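Local coordinates for spore cortex-lytic enzyme (Bacillus cereus ATCC 14579, PDB 6TCI), which probably acts as an N-acetylmuramyl-L-alanine amidase that hydrolyses the spore cortex during germination, this chain being its N-terminal, putative peptidoglycan-binding domain, at residues F2-Q8 with L59-K65; R22-N26 with L68-T72; F48-L54 with T64-L68. All coordinates share one frame; numbering follows the deposited sequence.

Interaction 1 of 3, residues F2-Q8 with L59-K65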
loop_
_atom_site.group_PDB
_atom_site.type_symbol
_atom_site.label_atom_id
_atom_site.label_comp_id
_atom_site.label_asym_id
_atom_site.label_seq_id
_atom_site.Cartn_x
_atom_site.Cartn_y
_atom_site.Cartn_z
ATOM N N PHE A 2 -0.170 2.325 -10.867
ATOM C CA PHE A 2 -1.401 2.515 -10.109
ATOM C C PHE A 2 -2.421 3.306 -10.927
ATOM O O PHE A 2 -2.070 4.164 -11.739
ATOM C CB PHE A 2 -1.115 3.299 -8.827
ATOM C CG PHE A 2 -0.432 2.498 -7.747
ATOM C CD1 PHE A 2 -1.004 1.337 -7.251
ATOM C CD2 PHE A 2 0.771 2.933 -7.207
ATOM C CE1 PHE A 2 -0.380 0.612 -6.245
ATOM C CE2 PHE A 2 1.405 2.217 -6.202
ATOM C CZ PHE A 2 0.830 1.049 -5.720
ATOM N N SER A 3 -3.698 3.016 -10.696
ATOM C CA SER A 3 -4.770 3.852 -11.213
ATOM C C SER A 3 -4.860 5.129 -10.378
ATOM O O SER A 3 -4.141 5.305 -9.389
ATOM C CB SER A 3 -6.096 3.096 -11.172
ATOM O OG SER A 3 -6.619 3.092 -9.852
ATOM N N ASN A 4 -5.768 6.022 -10.762
ATOM C CA ASN A 4 -5.995 7.266 -10.035
ATOM C C ASN A 4 -7.018 7.127 -8.907
ATOM O O ASN A 4 -7.441 8.141 -8.341
ATOM C CB ASN A 4 -6.373 8.400 -11.004
ATOM C CG ASN A 4 -7.759 8.230 -11.608
ATOM O OD1 ASN A 4 -8.435 7.223 -11.386
ATOM N ND2 ASN A 4 -8.188 9.222 -12.378
ATOM N N GLN A 5 -7.420 5.904 -8.570
ATOM C CA GLN A 5 -8.404 5.664 -7.524
ATOM C C GLN A 5 -7.700 5.416 -6.198
ATOM O O GLN A 5 -6.647 4.772 -6.151
ATOM C CB GLN A 5 -9.275 4.455 -7.865
ATOM C CG GLN A 5 -9.936 4.550 -9.223
ATOM C CD GLN A 5 -10.943 5.678 -9.286
ATOM O OE1 GLN A 5 -12.084 5.527 -8.851
ATOM N NE2 GLN A 5 -10.524 6.822 -9.824
ATOM N N VAL A 6 -8.285 5.939 -5.120
ATOM C CA VAL A 6 -7.742 5.705 -3.788
ATOM C C VAL A 6 -7.874 4.228 -3.449
ATOM O O VAL A 6 -8.936 3.625 -3.642
ATOM C CB VAL A 6 -8.488 6.573 -2.760
ATOM C CG1 VAL A 6 -8.102 6.187 -1.338
ATOM C CG2 VAL A 6 -8.212 8.056 -2.998
ATOM N N ILE A 7 -6.792 3.633 -2.937
ATOM C CA ILE A 7 -6.787 2.227 -2.540
ATOM C C ILE A 7 -7.052 2.163 -1.047
ATOM O O ILE A 7 -6.307 2.752 -0.253
ATOM C CB ILE A 7 -5.452 1.545 -2.875
ATOM C CG1 ILE A 7 -4.899 2.007 -4.223
ATOM C CG2 ILE A 7 -5.613 0.029 -2.847
ATOM C CD1 ILE A 7 -3.525 1.419 -4.519
ATOM N N GLN A 8 -8.100 1.442 -0.652
ATOM C CA GLN A 8 -8.455 1.385 0.757
ATOM C C GLN A 8 -9.057 0.029 1.080
ATOM O O GLN A 8 -9.329 -0.785 0.195
ATOM C CB GLN A 8 -9.423 2.503 1.135
ATOM C CG GLN A 8 -10.766 2.355 0.487
ATOM C CD GLN A 8 -11.781 3.290 1.097
ATOM O OE1 GLN A 8 -12.316 4.162 0.422
ATOM N NE2 GLN A 8 -12.042 3.117 2.388
ATOM N N LEU A 59 -5.082 4.671 3.899
ATOM C CA LEU A 59 -5.663 4.868 2.577
ATOM C C LEU A 59 -4.561 5.365 1.660
ATOM O O LEU A 59 -3.849 6.310 2.008
ATOM C CB LEU A 59 -6.774 5.923 2.606
ATOM C CG LEU A 59 -8.091 5.567 3.298
ATOM C CD1 LEU A 59 -8.048 5.979 4.752
ATOM C CD2 LEU A 59 -9.270 6.227 2.586
ATOM N N ALA A 60 -4.429 4.753 0.483
ATOM C CA ALA A 60 -3.371 5.131 -0.452
ATOM C C ALA A 60 -3.955 6.049 -1.519
ATOM O O ALA A 60 -4.541 5.584 -2.499
ATOM C CB ALA A 60 -2.688 3.907 -1.051
ATOM N N GLY A 61 -3.813 7.356 -1.305
ATOM C CA GLY A 61 -4.079 8.360 -2.315
ATOM C C GLY A 61 -2.823 8.690 -3.098
ATOM O O GLY A 61 -1.829 7.967 -3.062
ATOM N N ALA A 62 -2.878 9.825 -3.808
ATOM C CA ALA A 62 -1.799 10.182 -4.733
ATOM C C ALA A 62 -0.451 10.285 -4.027
ATOM O O ALA A 62 0.554 9.744 -4.504
ATOM C CB ALA A 62 -2.132 11.490 -5.454
ATOM N N LYS A 63 -0.404 10.956 -2.873
ATOM C CA LYS A 63 0.885 11.191 -2.228
ATOM C C LYS A 63 1.485 9.899 -1.685
ATOM O O LYS A 63 2.703 9.681 -1.775
ATOM C CB LYS A 63 0.745 12.246 -1.134
ATOM C CG LYS A 63 0.816 13.677 -1.663
ATOM C CD LYS A 63 -0.147 14.600 -0.939
ATOM N N THR A 64 0.647 9.019 -1.137
ATOM C CA THR A 64 1.140 7.743 -0.632
ATOM C C THR A 64 1.611 6.852 -1.774
ATOM O O THR A 64 2.667 6.214 -1.676
ATOM C CB THR A 64 0.051 7.049 0.189
ATOM O OG1 THR A 64 -0.193 7.806 1.378
ATOM C CG2 THR A 64 0.494 5.650 0.601
ATOM N N LYS A 65 0.839 6.779 -2.861
ATOM C CA LYS A 65 1.276 5.989 -4.010
ATOM C C LYS A 65 2.594 6.507 -4.565
ATOM O O LYS A 65 3.492 5.721 -4.891
ATOM C CB LYS A 65 0.228 6.029 -5.117
ATOM C CG LYS A 65 -1.049 5.291 -4.806
ATOM C CD LYS A 65 -2.094 5.696 -5.818
ATOM C CE LYS A 65 -3.442 5.099 -5.531
ATOM N NZ LYS A 65 -4.431 5.596 -6.528
HETATM O O HOH W 1 -5.037 8.209 -6.025
#

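Interaction 2 of 3, residues R22-N26 with L68-T72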
loop_
_atom_site.group_PDB
_atom_site.type_symbol
_atom_site.label_atom_id
_atom_site.label_comp_id
_atom_site.label_asym_id
_atom_site.label_seq_id
_atom_site.Cartn_x
_atom_site.Cartn_y
_atom_site.Cartn_z
ATOM N N ARG A 22 4.520 -3.981 -3.575
ATOM C CA ARG A 22 5.492 -2.941 -3.243
ATOM C C ARG A 22 5.747 -2.890 -1.742
ATOM O O ARG A 22 6.897 -2.749 -1.305
ATOM C CB ARG A 22 5.024 -1.584 -3.761
ATOM C CG ARG A 22 5.140 -1.442 -5.272
ATOM C CD ARG A 22 4.786 -0.035 -5.731
ATOM N NE ARG A 22 4.752 0.108 -7.188
ATOM C CZ ARG A 22 5.805 0.406 -7.943
ATOM N NH1 ARG A 22 7.008 0.589 -7.396
ATOM N NH2 ARG A 22 5.656 0.533 -9.256
ATOM N N LEU A 23 4.689 -3.014 -0.933
ATOM C CA LEU A 23 4.876 -3.022 0.514
ATOM C C LEU A 23 5.690 -4.233 0.954
ATOM O O LEU A 23 6.460 -4.150 1.913
ATOM C CB LEU A 23 3.526 -2.990 1.233
ATOM C CG LEU A 23 2.734 -1.683 1.166
ATOM C CD1 LEU A 23 1.334 -1.885 1.709
ATOM C CD2 LEU A 23 3.434 -0.595 1.950
ATOM N N LYS A 24 5.519 -5.372 0.279
ATOM C CA LYS A 24 6.319 -6.545 0.614
ATOM C C LYS A 24 7.785 -6.318 0.270
ATOM O O LYS A 24 8.674 -6.629 1.072
ATOM C CB LYS A 24 5.776 -7.776 -0.110
ATOM C CG LYS A 24 6.628 -9.022 0.086
ATOM C CD LYS A 24 5.960 -10.241 -0.523
ATOM C CE LYS A 24 4.729 -10.642 0.263
ATOM N NZ LYS A 24 5.083 -11.048 1.653
ATOM N N TYR A 25 8.050 -5.758 -0.914
ATOM C CA TYR A 25 9.422 -5.484 -1.330
ATOM C C TYR A 25 10.123 -4.560 -0.347
ATOM O O TYR A 25 11.332 -4.692 -0.115
ATOM C CB TYR A 25 9.401 -4.865 -2.729
ATOM C CG TYR A 25 10.746 -4.820 -3.420
ATOM C CD1 TYR A 25 11.288 -5.957 -4.001
ATOM C CD2 TYR A 25 11.467 -3.634 -3.503
ATOM C CE1 TYR A 25 12.501 -5.917 -4.642
ATOM C CE2 TYR A 25 12.694 -3.588 -4.138
ATOM C CZ TYR A 25 13.203 -4.735 -4.709
ATOM O OH TYR A 25 14.424 -4.712 -5.348
ATOM N N ASN A 26 9.381 -3.625 0.240
ATOM C CA ASN A 26 9.909 -2.688 1.218
ATOM C C ASN A 26 9.955 -3.256 2.634
ATOM O O ASN A 26 10.470 -2.585 3.533
ATOM C CB ASN A 26 9.104 -1.379 1.194
ATOM C CG ASN A 26 9.647 -0.381 0.187
ATOM O OD1 ASN A 26 10.750 0.125 0.343
ATOM N ND2 ASN A 26 8.855 -0.067 -0.831
ATOM N N LEU A 68 5.380 5.439 -2.370
ATOM C CA LEU A 68 5.644 4.008 -2.453
ATOM C C LEU A 68 6.411 3.663 -3.726
ATOM O O LEU A 68 7.324 2.826 -3.701
ATOM C CB LEU A 68 4.326 3.239 -2.347
ATOM C CG LEU A 68 4.457 1.722 -2.243
ATOM C CD1 LEU A 68 5.381 1.328 -1.089
ATOM C CD2 LEU A 68 3.079 1.086 -2.098
ATOM N N VAL A 69 6.074 4.318 -4.841
ATOM C CA VAL A 69 6.824 4.134 -6.079
ATOM C C VAL A 69 8.257 4.635 -5.923
ATOM O O VAL A 69 9.211 3.968 -6.345
ATOM C CB VAL A 69 6.082 4.814 -7.244
ATOM C CG1 VAL A 69 6.934 4.822 -8.477
ATOM C CG2 VAL A 69 4.748 4.108 -7.508
ATOM N N LYS A 70 8.436 5.808 -5.315
ATOM C CA LYS A 70 9.782 6.334 -5.099
ATOM C C LYS A 70 10.596 5.419 -4.190
ATOM O O LYS A 70 11.786 5.185 -4.433
ATOM C CB LYS A 70 9.689 7.745 -4.517
ATOM C CG LYS A 70 11.032 8.438 -4.294
ATOM C CD LYS A 70 10.836 9.835 -3.709
ATOM C CE LYS A 70 12.162 10.533 -3.465
ATOM N N ALA A 71 9.963 4.863 -3.155
ATOM C CA ALA A 71 10.657 4.012 -2.197
ATOM C C ALA A 71 11.033 2.647 -2.766
ATOM O O ALA A 71 11.909 1.984 -2.203
ATOM C CB ALA A 71 9.788 3.809 -0.958
ATOM N N THR A 72 10.380 2.202 -3.842
ATOM C CA THR A 72 10.674 0.924 -4.488
ATOM C C THR A 72 11.546 1.079 -5.725
ATOM O O THR A 72 11.443 0.274 -6.657
ATOM C CB THR A 72 9.392 0.175 -4.862
ATOM O OG1 THR A 72 8.391 1.102 -5.278
ATOM C CG2 THR A 72 8.862 -0.657 -3.719
HETATM O O HOH W 2 9.440 1.870 -8.360
#

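Interaction 3 of 3, residues F48-L54 with T64-L68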
loop_
_atom_site.group_PDB
_atom_site.type_symbol
_atom_site.label_atom_id
_atom_site.label_comp_id
_atom_site.label_asym_id
_atom_site.label_seq_id
_atom_site.Cartn_x
_atom_site.Cartn_y
_atom_site.Cartn_z
ATOM N N PHE A 48 4.118 1.790 6.689
ATOM C CA PHE A 48 4.849 2.467 5.627
ATOM C C PHE A 48 4.662 3.976 5.719
ATOM O O PHE A 48 5.628 4.741 5.622
ATOM C CB PHE A 48 4.385 1.960 4.260
ATOM C CG PHE A 48 4.927 2.761 3.121
ATOM C CD1 PHE A 48 6.196 2.503 2.632
ATOM C CD2 PHE A 48 4.197 3.794 2.562
ATOM C CE1 PHE A 48 6.727 3.248 1.605
ATOM C CE2 PHE A 48 4.726 4.544 1.521
ATOM C CZ PHE A 48 5.997 4.267 1.051
ATOM N N GLN A 49 3.410 4.421 5.891
ATOM C CA GLN A 49 3.155 5.854 5.998
ATOM C C GLN A 49 3.929 6.471 7.156
ATOM O O GLN A 49 4.534 7.539 7.001
ATOM C CB GLN A 49 1.654 6.119 6.119
ATOM C CG GLN A 49 0.909 5.833 4.821
ATOM C CD GLN A 49 -0.593 5.925 4.988
ATOM O OE1 GLN A 49 -1.140 5.499 6.004
ATOM N NE2 GLN A 49 -1.267 6.483 3.991
ATOM N N GLU A 50 3.934 5.807 8.316
ATOM C CA GLU A 50 4.657 6.323 9.473
ATOM C C GLU A 50 6.149 6.430 9.183
ATOM O O GLU A 50 6.771 7.466 9.448
ATOM C CB GLU A 50 4.395 5.432 10.690
ATOM C CG GLU A 50 5.090 5.900 11.965
ATOM C CD GLU A 50 4.134 6.552 12.938
ATOM O OE1 GLU A 50 2.985 6.070 13.060
ATOM O OE2 GLU A 50 4.532 7.546 13.583
ATOM N N LYS A 51 6.735 5.369 8.619
ATOM C CA LYS A 51 8.170 5.358 8.353
ATOM C C LYS A 51 8.562 6.455 7.373
ATOM O O LYS A 51 9.632 7.064 7.506
ATOM C CB LYS A 51 8.584 3.992 7.797
ATOM C CG LYS A 51 10.071 3.854 7.478
ATOM C CD LYS A 51 10.928 3.899 8.749
ATOM C CE LYS A 51 10.638 2.710 9.653
ATOM N NZ LYS A 51 11.695 2.517 10.684
ATOM N N PHE A 52 7.718 6.709 6.369
ATOM C CA PHE A 52 8.051 7.646 5.304
ATOM C C PHE A 52 7.524 9.057 5.544
ATOM O O PHE A 52 7.620 9.903 4.648
ATOM C CB PHE A 52 7.654 7.080 3.939
ATOM C CG PHE A 52 8.622 6.048 3.443
ATOM C CD1 PHE A 52 8.616 4.772 3.973
ATOM C CD2 PHE A 52 9.577 6.373 2.499
ATOM C CE1 PHE A 52 9.534 3.819 3.547
ATOM C CE2 PHE A 52 10.499 5.430 2.073
ATOM C CZ PHE A 52 10.477 4.151 2.599
ATOM N N GLY A 53 7.000 9.336 6.736
ATOM C CA GLY A 53 6.602 10.685 7.094
ATOM C C GLY A 53 5.308 11.164 6.482
ATOM O O GLY A 53 5.087 12.379 6.401
ATOM N N LEU A 54 4.444 10.250 6.045
ATOM C CA LEU A 54 3.133 10.578 5.516
ATOM C C LEU A 54 2.099 10.542 6.631
ATOM O O LEU A 54 2.284 9.852 7.641
ATOM C CB LEU A 54 2.736 9.551 4.458
ATOM C CG LEU A 54 3.630 9.503 3.225
ATOM C CD1 LEU A 54 3.450 8.180 2.510
ATOM C CD2 LEU A 54 3.336 10.663 2.294
ATOM N N THR A 64 0.647 9.019 -1.137
ATOM C CA THR A 64 1.140 7.743 -0.632
ATOM C C THR A 64 1.611 6.852 -1.774
ATOM O O THR A 64 2.667 6.214 -1.676
ATOM C CB THR A 64 0.051 7.049 0.189
ATOM O OG1 THR A 64 -0.193 7.806 1.378
ATOM C CG2 THR A 64 0.494 5.650 0.601
ATOM N N LYS A 65 0.839 6.779 -2.861
ATOM C CA LYS A 65 1.276 5.989 -4.010
ATOM C C LYS A 65 2.594 6.507 -4.565
ATOM O O LYS A 65 3.492 5.721 -4.891
ATOM C CB LYS A 65 0.228 6.029 -5.117
ATOM C CG LYS A 65 -1.049 5.291 -4.806
ATOM C CD LYS A 65 -2.094 5.696 -5.818
ATOM C CE LYS A 65 -3.442 5.099 -5.531
ATOM N NZ LYS A 65 -4.431 5.596 -6.528
ATOM N N GLN A 66 2.719 7.830 -4.701
ATOM C CA GLN A 66 3.949 8.393 -5.246
ATOM C C GLN A 66 5.139 8.068 -4.358
ATOM O O GLN A 66 6.227 7.745 -4.856
ATOM C CB GLN A 66 3.799 9.903 -5.426
ATOM C CG GLN A 66 2.916 10.277 -6.607
ATOM C CD GLN A 66 2.352 11.678 -6.500
ATOM O OE1 GLN A 66 2.823 12.491 -5.702
ATOM N NE2 GLN A 66 1.328 11.966 -7.302
ATOM N N MET A 67 4.946 8.128 -3.037
ATOM C CA MET A 67 6.022 7.781 -2.117
ATOM C C MET A 67 6.382 6.304 -2.217
ATOM O O MET A 67 7.561 5.943 -2.157
ATOM C CB MET A 67 5.613 8.142 -0.690
ATOM C CG MET A 67 6.698 7.910 0.344
ATOM S SD MET A 67 7.989 9.167 0.298
ATOM C CE MET A 67 7.091 10.590 0.902
ATOM N N LEU A 68 5.380 5.439 -2.370
ATOM C CA LEU A 68 5.644 4.008 -2.453
ATOM C C LEU A 68 6.411 3.663 -3.726
ATOM O O LEU A 68 7.324 2.826 -3.701
ATOM C CB LEU A 68 4.326 3.239 -2.347
ATOM C CG LEU A 68 4.457 1.722 -2.243
ATOM C CD1 LEU A 68 5.381 1.328 -1.089
ATOM C CD2 LEU A 68 3.079 1.086 -2.098
#

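Interaction 1 of 3, residues F2-Q8 with L59-K65
A single antiparallel bridge between Ile7 and Ala60 pins the N-terminal arm to the loop that enters helix 62-71. Ile7 N bonds to Ala60 O at 3.0 Å and Ala60 N to Ile7 O at 2.8 Å, the latter nearly straight (177°). Beside this hydrogen-bonded pair, Gln8 and Leu59 lie side by side and point the same way, Gln8 CB resting 4.0 Å from Leu59 CG. Lys65 lies one turn after the N-cap residue Gly61, and its extended chain runs along the Phe2 ring to the carbonyls of Ser3 and Gln5. The lysine thereby ties the arm before helix 14-25 to the last helix of the putative peptidoglycan-binding domain. Lys65 CG makes a CH-pi contact over one face of the Phe2 ring, 4.2 Å from its centroid and offset toward the rim. Farther out, Lys65 CE packs 3.7 Å from Ile7 CG1. Lys65 NZ donates to Ser3 O at 2.9 Å, from above the carbonyl plane, and to a water at 2.7 Å; Gln5 O is also close, but the modelled separation is doubtfully short. Ser3 OG accepts from Gln5 N in an ST turn and also bonds to Asp15 of helix 14-25.

Interaction 2 of 3, residues R22-N26 with L68-T72
Arg22 and Thr72 carry the polar half of this contact between helix 14-25 and the C-terminal end of helix 62-71. Arg22 NH1 donates to Thr72 OG1 at 2.6 Å, with the oxygen close to the guanidinium plane but the bond bent (132°). One turn back, Thr72 OG1 donates to Leu68 O at 2.6 Å. The hydroxyl thus accepts one bond and gives another; chi1 of 36° turns OG1 between the backbone N and the carbonyl carbon, where it meets both Leu68 O and Arg22 NH1. A water in the guanidinium plane accepts from Arg22 NH1 at 2.9 Å and donates to Val69 O, a second route from the arginine to the helix end.

Van der Waals contacts follow the arginine's extended chain. Arg22 CB lies 3.7 Å from Leu68 CG. Farther along, Val69 CG2 sits over the centre of one guanidinium face, 3.9 Å from Arg22 CZ. Leu23 meets Leu68 at about a right angle, through Leu23 CD2 and Leu68 CD1 at 4.1 Å. Tyr25 CD2 approaches Thr72 CG2 to 4.0 Å. The Asn26 amide lies beside Ala71 and Thr72, but its modelled orientation is doubtful, since ND2 crowds Thr72 CG2 while OD1 faces the Ala71 carbonyl oxygen.

Glu18, one turn earlier on helix 14-25, forms a salt bridge with Arg22 NE, and Phe2 of the N-terminal arm packs on the arginine. On the inner side, Leu23, Leu68 and Ala71 all touch Phe48, so helices 14-25 and 62-71 meet over Phe48 of helix 39-51.

Interaction 3 of 3, residues F48-L54 with T64-L68
The Schellman motif that ends helix 39-51 packs against the middle of helix 62-71, with Phe48, Phe52 and Leu54 facing Met67, Thr64 and Leu68. Leu68 CD1 makes a CH-pi contact over one face of the Phe48 ring, 3.9 Å from the centroid, 23° off the normal and offset toward the rim. The far end of the ring presses on the helix itself, Phe48 CZ lying 3.5 Å from Leu68 CA. Met67 fills the neighbouring position. With CG anti to the backbone N (chi1 -176°) and the chain bent beyond it, Met67 CG is 3.8 Å from both Phe48 CZ and Phe52 CB. Its sulfur comes obliquely to the Phe52 ring, a Met-aromatic contact with SD 5.1 Å from the centroid.

Gly53, at positive phi, is the C-prime residue of the motif, with Leu54 N bonded to Gln49 O; the reversal brings Leu54 back toward the last helix of the three-helix domain. Leu54 and Met67 slide past each other in opposite directions, Leu54 CD1 lying 3.9 Å from Met67 CB. The polar link is Gln49 NE2 to Thr64 OG1 at 3.1 Å, almost straight (165°) and in the amide plane. Gln49 OE1 accepts from the backbone N of Asp57 and of Gly58, which would fix the amide's rotation and turn its NH2 group to Thr64.

From the N terminus, the arm 2-8 comes first and closes the widest loop, meeting the entry to helix 62-71 some 50 residues later in interaction 1. Interaction 2 starts at the end of helix 14-25 and reaches the end of the last helix, so it crosses interaction 1. Interaction 3 closes the shortest loop, from the end of helix 39-51, and ends on the same stretch of helix 62-71 as the other two, overlapping interaction 2 at Leu68 and interaction 1 at Thr64 and Lys65. Helix 62-71 therefore gathers the arm and both earlier helices. Phe2 joins the arm to interaction 2 by packing on Val69 and Arg22, while Ala71 against Phe52 and Leu23 against Phe48 join interactions 2 and 3.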